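Local coordinates for protein tryptophan halogenase (Shewanella frigidimarina, PDB 2PYX) that probably acts as a flavin-dependent monooxygenase of the tryptophan halogenase family, binding FAD on a Rossmann-type nucleotide fold, at residues T371-T374 / L375-L379; P380-R383 / M384-D387; E395-Q398 / Q399-Q403; D420-W423 / R424-E428. All blocks are in the same frame, centred on the assembly; numbering follows the deposited sequence. Where two conformers were deposited one is given.

Interaction 1 (T371-T374 / L375-L379); sequences TAST and LAQQL
Leu375 opens the last turn of helix 363-377, its N donating to Thr371 O at 2.9 Å. Its CB rests on that same carbonyl oxygen, while the isobutyl end, with CG anti to the backbone N (chi1 174°), leads away from the turn and packs on Ile348, Leu224 and Ile226 of two neighbouring strands; a branched aliphatic chain suits that dry face. Ala376 N repeats the helical bond to Ala372 O at 2.9 Å. The two alanines are small where the helix lies against helix 16-31, Ala372 on Thr22 and Leu25, Ala376 on Leu26.

Gln377 meets Ser373 O twice. Its backbone N binds that oxygen at 2.9 Å. The side chain, with CG beside its own backbone N (chi1 -61°), arches over the carbonyl, and Gln377 NE2 adds a weak bond of 3.3 Å to Ser373 O. In the conformer given, Ser373 OG turns back instead to Glu369 O and Trp370 O. At Gln378 the backbone has left helical angles, and its N makes a bent, weak bond to Thr374 O. Its side chain runs alongside that of Thr374, Gln378 NE2 lying 3.8 Å from the methyl Thr374 CG2, while OE1 accepts from Arg392 of the next helix. Thr374 OG1 is likewise occupied, by Trp370 O.

The chemistry is that of a helix running out: straighter backbone bonds give way to a weak one, the threonine hydroxyl and, in this conformer, the serine hydroxyl are satisfied by carbonyls one turn back, Gln377 adds a weak side-chain bond to a carbonyl its own N already uses, and Gln378 turns its amide oxygen to Arg392.

Interaction 2 (P380-R383 / M384-D387); sequences PPNR and MVMD
Arg383 lays its aliphatic arm across Met386, a selenomethionine here: Arg383 CD is 3.9 Å from Met386 SE, and the selenium also lies over one face of the guanidinium. The arm bends at chi2 (65°) and swings NH1 round to Asp387, one helical turn on. Arg383 NH1 and Asp387 OD1 form a salt bridge of 2.8 Å, approached from above the carboxylate plane, the two flat groups being turned 55° apart. Water 2 bridges the pair a second time: it accepts from Arg383 NH2 and donates to Asp387 OD2. Water 1 does similar work on the backbone, donating to Arg383 O and accepting from Asp387 N, the bond a regular helix would make directly. The long arginine suits this place because it offers hydrocarbon to Met386 and charge to Asp387 together.

Asn382 caps the start of the helix. With CG lodged between its backbone N and carbonyl carbon (chi1 59°), it sends OD1 to Val385 N at 3.0 Å, the donor lying almost in line with the amide C=O. This N-cap bond satisfies an N-H of the first turn, where no preceding turn of helix supplies a carbonyl. Pro381 CD touches Val385 CG2 at 3.8 Å, and in the buried pair Pro380 CG approaches Met386 CG at 4.1 Å; proline, with its fixed phi, suits the non-helical approach to the helix.

The turn joins helix 363-377 to helix 383-413. Pro380 and Met386 both pack on Trp343 of strand 343-344, the edge of the six-stranded sheet, Pro380 and Pro381 also reach Ile389 farther along the helix, and Arg383 NE makes a second salt bridge, to Asp208.

Interaction 3 (E395-Q398 / Q399-Q403); sequences ERYQ and QHWQQ
Glu395 begins a run of regular i to i+4 contacts inside the long helix 383-413: its carbonyl O accepts Gln399 N at 3.0 Å, and Gln399 CG folds back against the same oxygen. Arg396 O accepts His400 N and also lies over one face of the imidazole. On that ring Arg396 CD makes an off-centre CH-pi contact, 4.2 Å from the centroid, because the chain bends at both chi2 and chi3. Water 3, in the plane of the His400 ring, is 3.0 Å from His400 NE2 and accepts from Arg396 NH1. A flexible aliphatic arm with a charged end fits this partly exposed position, where it also touches Trp370 and Tyr455 and has Glu457 as a long, weak ion-pair partner.

Tyr397 turns its ring face to the edge of Trp401 in an offset edge-to-face pair, the centroids (five-membered ring of the indole) 4.7 Å apart and the planes at 65°. Trp401 CD1 lies 3.3 Å from Tyr397 CE1, and Tyr397 OH bonds to Arg339 O. An alanine at Tyr397 would lose the face that receives the indole edge and is likely to open a gap beside Trp401, leaving Arg339 O without its phenol donor. Gln398 NE2 reaches Ala340 O, while Gln398 O accepts Gln402 N at 3.0 Å.

Interaction 4 (D420-W423 / R424-E428); sequences DRYW and RDHRE
A chi1 of 176° swings the Tyr422 ring away from its own N, in the short helix 421-425, so that the side chain runs beside that of His426, four residues on, and presents its ring face to the imidazole edge. The pair is edge-to-face, its centroids 4.7 Å apart and planes at 83°; His426 CD2 stands over the phenol face, 3.6 Å from Tyr422 CE2. Tyr422 OH bonds to Asn253 OD1, and His426 ND1 to Lys409 NZ, so each ring is held by its polar end while Tyr412 and Phe252 stack on the imidazole. A leucine at Tyr422 would remove the flat face under His426 and would probably leave Asn253 without its hydroxyl partner.

On the outward side Arg421 bends at chi3 to bring NH1 to Asp425 OD2, a salt bridge of 2.9 Å with guanidinium and carboxylate planes 67° apart. Asp425 OD2 has a second partner in His303 NE2, and Arg421 NH2 reaches Ser302 O, so the i to i+4 charge pair is tied to a neighbouring loop. Asp425 N also binds Arg421 O, at 2.7 Å. Arg424 instead folds back: one face of its guanidinium covers the peptide between Asp420 and Arg421, while NH1 bonds to Gln418 O.

A type I beta turn runs from Asp425 to Glu428. His426 N divides between Tyr422 O and, weakly, Trp423 O. Arg427 NH1 donates to Arg417 O and to water 4, which in turn donates to Trp423 O at 2.8 Å.

How the interactions relate
Interactions 1, 2 and 3 follow one another along two successive helices joined by a short loop: the end of helix 363-377, the capped start of helix 383-413, and a middle part of that second helix. The chain doubles back, so interactions 1 and 3, with centres 16 Å apart, come to about 5 Å at their nearest atoms; Trp370 of helix 363-377 touches His400, Tyr397 and Arg396 of interaction 3, and its carbonyl accepts Thr374 OG1 of interaction 1. Near the predicted sites, Ala372 is about 8 Å from Ala18 (FAD), and Trp401 about 11 Å from Glu361 (tryptophan), between side chains. Interaction 4 stands apart, its centre 26 Å from that of interaction 3 and 47 Å from that of interaction 2.

Interaction 1 (T371-T374 / L375-L379)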
# COMPACT_ATOMS: atom_id res chain seq x y z
N THR A 371 5.23 -0.40 9.99
CA THR A 371 6.36 -0.00 10.79
C THR A 371 5.89 0.68 12.10
O THR A 371 6.40 0.41 13.20
CB THR A 371 7.32 0.94 10.04
OG1 THR A 371 7.59 0.47 8.71
CG2 THR A 371 8.63 1.03 10.80
N ALA A 372 4.91 1.57 11.98
CA ALA A 372 4.39 2.30 13.12
C ALA A 372 3.69 1.36 14.10
O ALA A 372 3.86 1.47 15.31
CB ALA A 372 3.45 3.42 12.66
N SER A 373 2.86 0.47 13.57
CA SER A 373 2.15 -0.46 14.44
C SER A 373 3.15 -1.41 15.15
O SER A 373 2.97 -1.74 16.31
CB SER A 373 1.07 -1.27 13.69
OG SER A 373 1.61 -2.09 12.67
N THR A 374 4.18 -1.84 14.43
CA THR A 374 5.20 -2.70 15.00
C THR A 374 5.92 -1.99 16.11
O THR A 374 6.14 -2.56 17.18
CB THR A 374 6.16 -3.17 13.90
OG1 THR A 374 5.40 -3.96 12.98
CG2 THR A 374 7.25 -4.01 14.46
N LEU A 375 6.31 -0.75 15.88
CA LEU A 375 6.99 0.01 16.94
C LEU A 375 6.08 0.17 18.14
O LEU A 375 6.51 -0.00 19.28
CB LEU A 375 7.40 1.37 16.40
CG LEU A 375 7.99 2.31 17.45
CD1 LEU A 375 9.28 1.71 18.04
CD2 LEU A 375 8.23 3.67 16.85
N ALA A 376 4.81 0.49 17.92
CA ALA A 376 3.88 0.64 19.01
C ALA A 376 3.72 -0.66 19.81
O ALA A 376 3.61 -0.64 21.05
CB ALA A 376 2.53 1.12 18.49
N GLN A 377 3.72 -1.80 19.11
CA GLN A 377 3.60 -3.10 19.78
C GLN A 377 4.88 -3.60 20.44
O GLN A 377 4.83 -4.45 21.33
CB GLN A 377 3.11 -4.14 18.80
CG GLN A 377 1.75 -3.81 18.23
CD GLN A 377 1.22 -4.85 17.32
OE1 GLN A 377 0.62 -5.83 17.76
NE2 GLN A 377 1.35 -4.61 16.04
N GLN A 378 6.00 -3.06 20.02
CA GLN A 378 7.30 -3.47 20.53
C GLN A 378 8.10 -2.29 21.06
O GLN A 378 9.30 -2.20 20.87
CB GLN A 378 8.09 -4.15 19.42
CG GLN A 378 7.42 -5.41 18.94
CD GLN A 378 8.35 -6.37 18.23
OE1 GLN A 378 9.39 -6.71 18.75
NE2 GLN A 378 7.98 -6.77 17.04
N LEU A 379 7.45 -1.38 21.78
CA LEU A 379 8.14 -0.23 22.31
C LEU A 379 9.25 -0.73 23.23
O LEU A 379 9.00 -1.49 24.16
CB LEU A 379 7.14 0.63 23.09
CG LEU A 379 7.75 1.82 23.85
CD1 LEU A 379 8.10 2.91 22.90
CD2 LEU A 379 6.82 2.32 24.93

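Interaction 2 (P380-R383 / M384-D387)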
# COMPACT_ATOMS: atom_id res chain seq x y z
N PRO A 380 10.48 -0.35 22.94
CA PRO A 380 11.53 -0.90 23.80
C PRO A 380 11.44 -0.41 25.23
O PRO A 380 11.19 0.78 25.46
CB PRO A 380 12.82 -0.39 23.16
CG PRO A 380 12.46 0.02 21.81
CD PRO A 380 11.05 0.49 21.88
N PRO A 381 11.63 -1.32 26.21
CA PRO A 381 11.63 -0.86 27.59
C PRO A 381 12.66 0.19 27.90
O PRO A 381 12.39 1.12 28.66
CB PRO A 381 11.91 -2.15 28.38
CG PRO A 381 11.31 -3.25 27.52
CD PRO A 381 11.64 -2.80 26.10
N ASN A 382 13.84 0.04 27.33
CA ASN A 382 14.97 0.94 27.61
C ASN A 382 16.04 0.78 26.52
O ASN A 382 15.88 -0.02 25.57
CB ASN A 382 15.55 0.64 29.01
CG ASN A 382 16.03 -0.81 29.16
OD1 ASN A 382 16.68 -1.35 28.26
ND2 ASN A 382 15.68 -1.45 30.28
N ARG A 383 17.11 1.55 26.63
CA ARG A 383 18.14 1.51 25.62
C ARG A 383 18.99 0.25 25.68
O ARG A 383 19.44 -0.24 24.63
CB ARG A 383 19.04 2.75 25.66
CG ARG A 383 20.10 2.82 24.58
CD ARG A 383 19.45 2.95 23.24
NE ARG A 383 20.39 2.99 22.14
CZ ARG A 383 20.85 1.94 21.49
NH1 ARG A 383 20.53 0.71 21.84
NH2 ARG A 383 21.64 2.16 20.45
N MSE A 384 19.21 -0.28 26.88
CA MSE A 384 20.00 -1.48 27.06
C MSE A 384 19.52 -2.65 26.20
O MSE A 384 20.36 -3.39 25.68
CB MSE A 384 20.00 -1.90 28.55
CG MSE A 384 20.65 -3.25 28.81
SE MSE A 384 20.46 -3.78 30.65
CE MSE A 384 21.94 -2.72 31.30
N VAL A 385 18.20 -2.81 26.10
CA VAL A 385 17.62 -3.96 25.36
C VAL A 385 17.10 -3.62 23.97
O VAL A 385 16.63 -4.53 23.25
CB VAL A 385 16.54 -4.71 26.18
CG1 VAL A 385 17.10 -5.10 27.57
CG2 VAL A 385 15.27 -3.88 26.30
N MSE A 386 17.22 -2.35 23.58
CA MSE A 386 16.64 -1.87 22.32
C MSE A 386 17.16 -2.64 21.13
O MSE A 386 16.40 -2.92 20.20
CB MSE A 386 16.93 -0.39 22.12
CG MSE A 386 16.40 0.16 20.82
SE MSE A 386 16.67 2.08 20.69
CE MSE A 386 15.58 2.76 22.17
N ASP A 387 18.45 -2.98 21.11
CA ASP A 387 19.03 -3.61 19.92
C ASP A 387 18.47 -5.01 19.65
O ASP A 387 18.45 -5.46 18.50
CB ASP A 387 20.54 -3.70 20.01
CG ASP A 387 21.26 -2.34 19.93
OD1 ASP A 387 20.64 -1.25 19.83
OD2 ASP A 387 22.52 -2.39 19.99
O HOH W 1 20.58 -2.31 22.97
O HOH W 2 23.52 0.09 19.46

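Interaction 3 (E395-Q398 / Q399-Q403)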
# COMPACT_ATOMS: atom_id res chain seq x y z
N GLU A 395 14.89 -7.54 10.70
CA GLU A 395 14.81 -8.79 9.97
C GLU A 395 13.44 -8.87 9.28
O GLU A 395 13.34 -9.23 8.09
CB GLU A 395 15.00 -9.96 10.92
CG GLU A 395 14.76 -11.29 10.28
CD GLU A 395 15.14 -12.39 11.20
OE1 GLU A 395 14.41 -12.60 12.18
OE2 GLU A 395 16.18 -13.03 10.96
N ARG A 396 12.38 -8.52 10.00
CA ARG A 396 11.03 -8.58 9.41
C ARG A 396 10.89 -7.55 8.29
O ARG A 396 10.31 -7.86 7.23
CB ARG A 396 9.91 -8.35 10.45
CG ARG A 396 8.50 -8.50 9.92
CD ARG A 396 8.14 -9.89 9.41
NE ARG A 396 8.25 -10.92 10.45
CZ ARG A 396 7.43 -11.07 11.49
NH1 ARG A 396 6.42 -10.28 11.69
NH2 ARG A 396 7.65 -12.04 12.36
N TYR A 397 11.44 -6.36 8.51
CA TYR A 397 11.47 -5.31 7.47
C TYR A 397 12.14 -5.79 6.20
O TYR A 397 11.62 -5.59 5.07
CB TYR A 397 12.17 -4.10 8.05
CG TYR A 397 12.72 -3.10 7.10
CD1 TYR A 397 11.95 -2.03 6.68
CD2 TYR A 397 14.02 -3.18 6.65
CE1 TYR A 397 12.47 -1.05 5.79
CE2 TYR A 397 14.55 -2.23 5.79
CZ TYR A 397 13.76 -1.18 5.33
OH TYR A 397 14.26 -0.19 4.49
N GLN A 398 13.28 -6.47 6.37
CA GLN A 398 14.02 -7.04 5.23
C GLN A 398 13.19 -8.12 4.51
O GLN A 398 13.16 -8.20 3.25
CB GLN A 398 15.36 -7.56 5.73
CG GLN A 398 16.29 -6.44 6.11
CD GLN A 398 17.38 -6.82 7.09
OE1 GLN A 398 17.49 -8.00 7.49
NE2 GLN A 398 18.18 -5.82 7.50
N GLN A 399 12.50 -8.96 5.27
CA GLN A 399 11.58 -9.97 4.70
C GLN A 399 10.49 -9.25 3.87
O GLN A 399 10.16 -9.63 2.75
CB GLN A 399 10.90 -10.80 5.78
CG GLN A 399 11.81 -11.74 6.58
CD GLN A 399 12.27 -13.00 5.84
OE1 GLN A 399 11.96 -13.22 4.67
NE2 GLN A 399 13.00 -13.85 6.56
N HIS A 400 9.89 -8.22 4.45
CA HIS A 400 8.84 -7.45 3.75
C HIS A 400 9.32 -6.88 2.45
O HIS A 400 8.63 -7.01 1.42
CB HIS A 400 8.29 -6.34 4.61
CG HIS A 400 7.43 -6.82 5.74
ND1 HIS A 400 6.67 -7.98 5.68
CD2 HIS A 400 7.14 -6.24 6.93
CE1 HIS A 400 5.98 -8.09 6.81
NE2 HIS A 400 6.25 -7.06 7.58
N TRP A 401 10.48 -6.26 2.47
CA TRP A 401 11.01 -5.62 1.23
C TRP A 401 11.36 -6.67 0.19
O TRP A 401 11.10 -6.48 -1.00
CB TRP A 401 12.15 -4.64 1.54
CG TRP A 401 11.61 -3.28 1.82
CD1 TRP A 401 11.46 -2.66 3.05
CD2 TRP A 401 11.11 -2.37 0.85
NE1 TRP A 401 10.93 -1.41 2.87
CE2 TRP A 401 10.73 -1.20 1.52
CE3 TRP A 401 11.01 -2.42 -0.55
CZ2 TRP A 401 10.20 -0.11 0.83
CZ3 TRP A 401 10.49 -1.32 -1.21
CH2 TRP A 401 10.09 -0.20 -0.52
N GLN A 402 11.92 -7.79 0.59
CA GLN A 402 12.18 -8.86 -0.40
C GLN A 402 10.85 -9.30 -1.01
O GLN A 402 10.79 -9.52 -2.22
CB GLN A 402 12.94 -10.03 0.22
CG GLN A 402 13.09 -11.25 -0.72
CD GLN A 402 13.87 -12.43 -0.10
OE1 GLN A 402 15.03 -12.67 -0.44
NE2 GLN A 402 13.22 -13.18 0.78
N GLN A 403 9.82 -9.48 -0.20
CA GLN A 403 8.52 -9.90 -0.68
C GLN A 403 7.91 -8.87 -1.60
O GLN A 403 7.31 -9.24 -2.63
CB GLN A 403 7.56 -10.18 0.46
CG GLN A 403 6.37 -10.95 -0.03
CD GLN A 403 5.24 -11.07 0.94
OE1 GLN A 403 4.79 -10.10 1.54
NE2 GLN A 403 4.69 -12.31 1.03
O HOH W 3 4.93 -8.44 9.92

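Interaction 4 (D420-W423 / R424-E428)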
# COMPACT_ATOMS: atom_id res chain seq x y z
N ASP A 420 7.67 -4.80 -27.25
CA ASP A 420 8.51 -3.78 -26.67
C ASP A 420 9.69 -4.35 -25.89
O ASP A 420 9.55 -5.28 -25.06
CB ASP A 420 7.71 -2.90 -25.73
CG ASP A 420 6.55 -2.23 -26.42
OD1 ASP A 420 6.85 -1.34 -27.27
OD2 ASP A 420 5.39 -2.58 -26.09
N ARG A 421 10.85 -3.73 -26.10
CA ARG A 421 12.07 -4.16 -25.38
C ARG A 421 11.87 -4.18 -23.87
O ARG A 421 12.41 -5.05 -23.19
CB ARG A 421 13.24 -3.23 -25.75
CG ARG A 421 14.56 -3.65 -25.10
CD ARG A 421 15.75 -2.82 -25.52
NE ARG A 421 15.66 -1.39 -25.14
CZ ARG A 421 16.13 -0.84 -24.04
NH1 ARG A 421 16.63 -1.60 -23.08
NH2 ARG A 421 16.08 0.46 -23.87
N TYR A 422 11.17 -3.17 -23.37
CA TYR A 422 10.90 -3.05 -21.92
C TYR A 422 10.34 -4.36 -21.35
O TYR A 422 10.82 -4.88 -20.33
CB TYR A 422 9.91 -1.92 -21.66
CG TYR A 422 9.47 -1.75 -20.23
CD1 TYR A 422 10.20 -0.98 -19.34
CD2 TYR A 422 8.27 -2.29 -19.80
CE1 TYR A 422 9.76 -0.73 -18.06
CE2 TYR A 422 7.83 -2.10 -18.53
CZ TYR A 422 8.57 -1.31 -17.65
OH TYR A 422 8.16 -1.07 -16.37
N TRP A 423 9.35 -4.92 -22.04
CA TRP A 423 8.68 -6.12 -21.54
C TRP A 423 9.58 -7.34 -21.70
O TRP A 423 9.64 -8.22 -20.84
CB TRP A 423 7.28 -6.27 -22.17
CG TRP A 423 6.39 -5.20 -21.68
CD1 TRP A 423 6.14 -3.98 -22.26
CD2 TRP A 423 5.66 -5.18 -20.43
NE1 TRP A 423 5.30 -3.24 -21.48
CE2 TRP A 423 5.00 -3.95 -20.34
CE3 TRP A 423 5.48 -6.11 -19.39
CZ2 TRP A 423 4.21 -3.60 -19.25
CZ3 TRP A 423 4.66 -5.77 -18.33
CH2 TRP A 423 4.02 -4.54 -18.27
N ARG A 424 10.31 -7.43 -22.83
CA ARG A 424 11.23 -8.51 -23.03
C ARG A 424 12.33 -8.48 -21.98
O ARG A 424 12.72 -9.51 -21.47
CB ARG A 424 11.83 -8.49 -24.46
CG ARG A 424 10.75 -8.57 -25.58
CD ARG A 424 11.34 -8.69 -27.02
NE ARG A 424 12.18 -7.54 -27.40
CZ ARG A 424 11.77 -6.50 -28.13
NH1 ARG A 424 10.53 -6.39 -28.59
NH2 ARG A 424 12.63 -5.54 -28.42
N ASP A 425 12.86 -7.29 -21.71
CA ASP A 425 13.95 -7.12 -20.71
C ASP A 425 13.49 -7.58 -19.31
O ASP A 425 14.28 -8.19 -18.60
CB ASP A 425 14.32 -5.65 -20.60
CG ASP A 425 15.23 -5.17 -21.69
OD1 ASP A 425 15.92 -6.02 -22.34
OD2 ASP A 425 15.33 -3.92 -21.81
N HIS A 426 12.21 -7.39 -19.00
CA HIS A 426 11.68 -7.78 -17.67
C HIS A 426 11.73 -9.29 -17.43
O HIS A 426 11.64 -9.70 -16.27
CB HIS A 426 10.25 -7.28 -17.50
CG HIS A 426 10.13 -6.00 -16.72
ND1 HIS A 426 10.54 -5.90 -15.41
CD2 HIS A 426 9.64 -4.78 -17.05
CE1 HIS A 426 10.31 -4.67 -14.98
NE2 HIS A 426 9.76 -3.96 -15.95
N ARG A 427 11.83 -10.10 -18.50
CA ARG A 427 11.91 -11.55 -18.38
C ARG A 427 13.31 -12.10 -18.37
O ARG A 427 13.50 -13.31 -18.29
CB ARG A 427 11.08 -12.22 -19.46
CG ARG A 427 9.62 -11.80 -19.41
CD ARG A 427 8.68 -12.65 -20.23
NE ARG A 427 8.88 -12.53 -21.68
CZ ARG A 427 8.26 -11.64 -22.46
NH1 ARG A 427 7.46 -10.74 -21.98
NH2 ARG A 427 8.49 -11.65 -23.77
N GLU A 428 14.31 -11.22 -18.46
CA GLU A 428 15.68 -11.67 -18.47
C GLU A 428 16.18 -11.93 -17.05
O GLU A 428 15.91 -11.15 -16.13
CB GLU A 428 16.54 -10.64 -19.17
CG GLU A 428 16.08 -10.33 -20.60
CD GLU A 428 16.92 -10.88 -21.70
OE1 GLU A 428 17.82 -11.70 -21.42
OE2 GLU A 428 16.64 -10.51 -22.87
O HOH W 4 7.38 -9.19 -19.58